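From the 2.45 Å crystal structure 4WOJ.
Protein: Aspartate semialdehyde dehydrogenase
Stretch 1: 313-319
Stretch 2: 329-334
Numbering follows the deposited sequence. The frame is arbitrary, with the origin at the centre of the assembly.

Stretch 1 313-319: DTLKYLT
Stretch 2 (329-334) IAIGRI

The end of a helix packs on a β-strand through a small, mainly apolar contact centred on Leu-318, with no direct hydrogen bond between the stretches and one water joining them at the Thr-314 end. Together the two surfaces bury 227 Å², of which Leu-318 supplies 84 Å².

Residues 313-317 are the last part of a helix that begins earlier in the chain. Its closing turn is held by Tyr-317 N to Asp-313 O and Leu-318 N to Thr-314 O, both 2.9 Å. Leu-318 is the first residue to leave helical geometry, with phi/psi of -93/53°, and a weak bond of 3.2 Å from Thr-319 N to Tyr-317 O follows. Thr-319 (-147/158°, chi1 p) turns its CA-to-CB bond away from the strand and caps the next helix just beyond the stretch.

Stretch 2 is extended from Ile-329 to Gly-332; Arg-333, at 58/31°, breaks the regular extended pattern before Ile-334 returns to -73/113°. The register is set by Leu-318 and Ala-330, whose CA atoms lie 6.0 Å apart. Thr-314 lies by Arg-333, so helix end and strand run in roughly opposite senses.

The CA-to-CB bond of Leu-318 points sideways, but chi1 t and chi2 p bring the end of its side chain nearer the strand. Leu-318 CD1 sits against the backbone, 3.7 Å from Ala-330 C and 3.6 Å from both Ile-331 N and Gly-332 N; Leu-318 CD2 lies 3.6 Å from Gly-332 CA and 3.8 Å from Arg-333 CG. The branched leucine spans several strand residues. Ala-330 points toward the helix end, and its small methyl allows close approach: Ala-330 CB is 3.8 Å from Leu-318 CD1 and 4.1 Å from Tyr-317 O. Ile-331 (t, t) directs its CA-to-CB bond away and contributes little to the contact.

Gly-332, at -154/-169°, leaves the space that Leu-318 fills. An ideally placed CB on Gly-332 would point toward stretch 1 and lie 2.8 Å from Leu-318 CD2, a clash.

Arg-333 contributes the aliphatic part of its side chain. With chi1 and chi2 both m, chi3 near -33° and chi4 near -82°, Arg-333 CG meets Leu-318 and Arg-333 CD lies 3.8 Å from Thr-314 OG1, while the guanidinium nitrogens are hydrogen-bonded elsewhere in the structure. Thr-314 (chi1 m) directs its CA-to-CB bond toward the strand. A water donates to Thr-314 OG1 at 2.9 Å and accepts from Arg-333 N, also at 2.9 Å, so a buried hydroxyl and a backbone amide are linked across the gap.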

ATOM      1  N   ASP B 313       5.715   8.757  16.445  1.00 32.60           N
ATOM      2  CA  ASP B 313       5.963   7.350  16.748  1.00 31.20           C
ATOM      3  C   ASP B 313       5.573   6.420  15.576  1.00 27.96           C
ATOM      4  O   ASP B 313       6.165   5.356  15.356  1.00 23.45           O
ATOM      5  CB  ASP B 313       5.235   6.963  18.038  1.00 37.90           C
ATOM      6  CG  ASP B 313       5.864   7.587  19.327  1.00 42.70           C
ATOM      7  OD1 ASP B 313       6.960   8.211  19.315  1.00 45.46           O
ATOM      8  OD2 ASP B 313       5.236   7.419  20.389  1.00 49.91           O
ATOM      9  N   THR B 314       4.555   6.829  14.837  1.00 26.06           N
ATOM     10  CA  THR B 314       4.065   6.047  13.730  1.00 23.98           C
ATOM     11  C   THR B 314       5.065   6.066  12.625  1.00 22.72           C
ATOM     12  O   THR B 314       5.432   5.014  12.074  1.00 19.93           O
ATOM     13  CB  THR B 314       2.733   6.572  13.187  1.00 21.75           C
ATOM     14  OG1 THR B 314       1.745   6.442  14.196  1.00 22.18           O
ATOM     15  CG2 THR B 314       2.325   5.785  11.980  1.00 20.59           C
ATOM     16  N   LEU B 315       5.497   7.260  12.270  1.00 26.39           N
ATOM     17  CA  LEU B 315       6.485   7.369  11.180  1.00 30.65           C
ATOM     18  C   LEU B 315       7.805   6.755  11.572  1.00 31.04           C
ATOM     19  O   LEU B 315       8.481   6.175  10.746  1.00 35.49           O
ATOM     20  CB  LEU B 315       6.651   8.803  10.689  1.00 32.74           C
ATOM     21  CG  LEU B 315       5.380   9.405  10.057  1.00 35.01           C
ATOM     22  CD1 LEU B 315       5.676  10.776   9.483  1.00 35.98           C
ATOM     23  CD2 LEU B 315       4.748   8.538   8.977  1.00 35.79           C
ATOM     24  N   LYS B 316       8.172   6.820  12.835  1.00 32.87           N
ATOM     25  CA  LYS B 316       9.450   6.214  13.211  1.00 38.12           C
ATOM     26  C   LYS B 316       9.432   4.691  13.375  1.00 34.18           C
ATOM     27  O   LYS B 316      10.377   4.013  12.982  1.00 31.07           O
ATOM     28  CB  LYS B 316      10.032   6.856  14.472  1.00 42.14           C
ATOM     29  CG  LYS B 316      11.476   6.438  14.670  1.00 43.54           C
ATOM     30  CD  LYS B 316      12.169   7.186  15.782  1.00 50.79           C
ATOM     31  CE  LYS B 316      13.683   7.070  15.631  1.00 46.94           C
ATOM     32  NZ  LYS B 316      14.373   7.643  16.808  1.00 48.82           N
ATOM     33  N   TYR B 317       8.385   4.161  13.983  1.00 32.73           N
ATOM     34  CA  TYR B 317       8.349   2.702  14.292  1.00 31.04           C
ATOM     35  C   TYR B 317       7.392   1.832  13.483  1.00 25.59           C
ATOM     36  O   TYR B 317       7.626   0.649  13.402  1.00 24.74           O
ATOM     37  CB  TYR B 317       8.104   2.470  15.785  1.00 33.02           C
ATOM     38  CG  TYR B 317       9.086   3.226  16.635  1.00 37.42           C
ATOM     39  CD1 TYR B 317      10.436   2.811  16.729  1.00 40.72           C
ATOM     40  CD2 TYR B 317       8.693   4.383  17.316  1.00 39.99           C
ATOM     41  CE1 TYR B 317      11.356   3.517  17.496  1.00 41.47           C
ATOM     42  CE2 TYR B 317       9.599   5.094  18.087  1.00 46.62           C
ATOM     43  CZ  TYR B 317      10.937   4.667  18.171  1.00 47.12           C
ATOM     44  OH  TYR B 317      11.826   5.393  18.945  1.00 55.74           O
ATOM     45  N   LEU B 318       6.312   2.375  12.905  1.00 23.79           N
ATOM     46  CA  LEU B 318       5.321   1.503  12.185  1.00 22.50           C
ATOM     47  C   LEU B 318       5.627   1.398  10.693  1.00 22.62           C
ATOM     48  O   LEU B 318       4.795   1.721   9.881  1.00 21.09           O
ATOM     49  CB  LEU B 318       3.904   2.002  12.397  1.00 22.57           C
ATOM     50  CG  LEU B 318       2.769   1.022  12.118  1.00 22.47           C
ATOM     51  CD1 LEU B 318       2.880  -0.225  12.976  1.00 22.90           C
ATOM     52  CD2 LEU B 318       1.467   1.720  12.430  1.00 25.66           C
ATOM     53  N   THR B 319       6.866   1.029  10.353  1.00 23.40           N
ATOM     54  CA  THR B 319       7.330   1.089   9.002  1.00 23.97           C
ATOM     55  C   THR B 319       8.322  -0.016   8.700  1.00 25.98           C
ATOM     56  O   THR B 319       8.923  -0.579   9.613  1.00 29.16           O
ATOM     57  CB  THR B 319       8.030   2.427   8.690  1.00 25.04           C
ATOM     58  OG1 THR B 319       9.366   2.425   9.234  1.00 28.52           O
ATOM     59  CG2 THR B 319       7.241   3.591   9.226  1.00 23.46           C
ATOM     60  N   ILE B 329       6.571  -7.596  15.670  1.00 27.32           N
ATOM     61  CA  ILE B 329       5.324  -7.501  14.933  1.00 24.86           C
ATOM     62  C   ILE B 329       4.786  -6.131  15.345  1.00 22.65           C
ATOM     63  O   ILE B 329       4.136  -5.991  16.389  1.00 21.17           O
ATOM     64  CB  ILE B 329       4.348  -8.657  15.363  1.00 23.63           C
ATOM     65  CG1 ILE B 329       5.007 -10.004  15.108  1.00 23.18           C
ATOM     66  CG2 ILE B 329       3.019  -8.593  14.638  1.00 22.07           C
ATOM     67  CD1 ILE B 329       5.453 -10.183  13.662  1.00 24.80           C
ATOM     68  N   ALA B 330       5.102  -5.104  14.578  1.00 19.58           N
ATOM     69  CA  ALA B 330       4.609  -3.785  14.947  1.00 19.33           C
ATOM     70  C   ALA B 330       3.129  -3.621  14.512  1.00 17.66           C
ATOM     71  O   ALA B 330       2.677  -4.151  13.499  1.00 16.45           O
ATOM     72  CB  ALA B 330       5.475  -2.703  14.360  1.00 18.85           C
ATOM     73  N   ILE B 331       2.369  -2.927  15.331  1.00 17.62           N
ATOM     74  CA  ILE B 331       0.945  -2.743  15.057  1.00 16.27           C
ATOM     75  C   ILE B 331       0.455  -1.477  15.675  1.00 15.87           C
ATOM     76  O   ILE B 331       0.668  -1.228  16.854  1.00 18.60           O
ATOM     77  CB  ILE B 331       0.136  -3.914  15.577  1.00 15.90           C
ATOM     78  CG1 ILE B 331      -1.382  -3.575  15.514  1.00 16.04           C
ATOM     79  CG2 ILE B 331       0.578  -4.293  16.955  1.00 15.73           C
ATOM     80  CD1 ILE B 331      -2.242  -4.777  15.696  1.00 15.85           C
ATOM     81  N   GLY B 332      -0.149  -0.642  14.867  1.00 15.93           N
ATOM     82  CA  GLY B 332      -0.494   0.703  15.305  1.00 17.31           C
ATOM     83  C   GLY B 332      -1.665   1.276  14.568  1.00 17.67           C
ATOM     84  O   GLY B 332      -2.351   0.575  13.878  1.00 17.68           O
ATOM     85  N   ARG B 333      -1.887   2.566  14.752  1.00 18.91           N
ATOM     86  CA  ARG B 333      -2.985   3.258  14.153  1.00 19.79           C
ATOM     87  C   ARG B 333      -4.284   2.567  14.607  1.00 20.33           C
ATOM     88  O   ARG B 333      -5.263   2.546  13.900  1.00 20.11           O
ATOM     89  CB  ARG B 333      -2.850   3.297  12.631  1.00 21.56           C
ATOM     90  CG  ARG B 333      -1.578   3.968  12.107  1.00 25.29           C
ATOM     91  CD  ARG B 333      -1.445   5.441  12.474  1.00 25.21           C
ATOM     92  NE  ARG B 333      -2.746   6.109  12.537  1.00 27.72           N
ATOM     93  CZ  ARG B 333      -3.444   6.591  11.503  1.00 30.36           C
ATOM     94  NH1 ARG B 333      -3.002   6.488  10.258  1.00 29.37           N
ATOM     95  NH2 ARG B 333      -4.622   7.184  11.724  1.00 34.37           N
ATOM     96  N   ILE B 334      -4.259   2.021  15.812  1.00 21.47           N
ATOM     97  CA  ILE B 334      -5.367   1.282  16.351  1.00 23.10           C
ATOM     98  C   ILE B 334      -6.481   2.252  16.710  1.00 23.41           C
ATOM     99  O   ILE B 334      -6.351   3.054  17.598  1.00 24.78           O
ATOM    100  CB  ILE B 334      -4.969   0.462  17.596  1.00 23.22           C
ATOM    101  CG1 ILE B 334      -3.883  -0.559  17.230  1.00 23.22           C
ATOM    102  CG2 ILE B 334      -6.192  -0.243  18.181  1.00 22.69           C
ATOM    103  CD1 ILE B 334      -3.020  -1.006  18.392  1.00 21.80           C
TER
HETATM  104  O   HOH W   1       0.580   3.942  15.217  1.00 13.99           O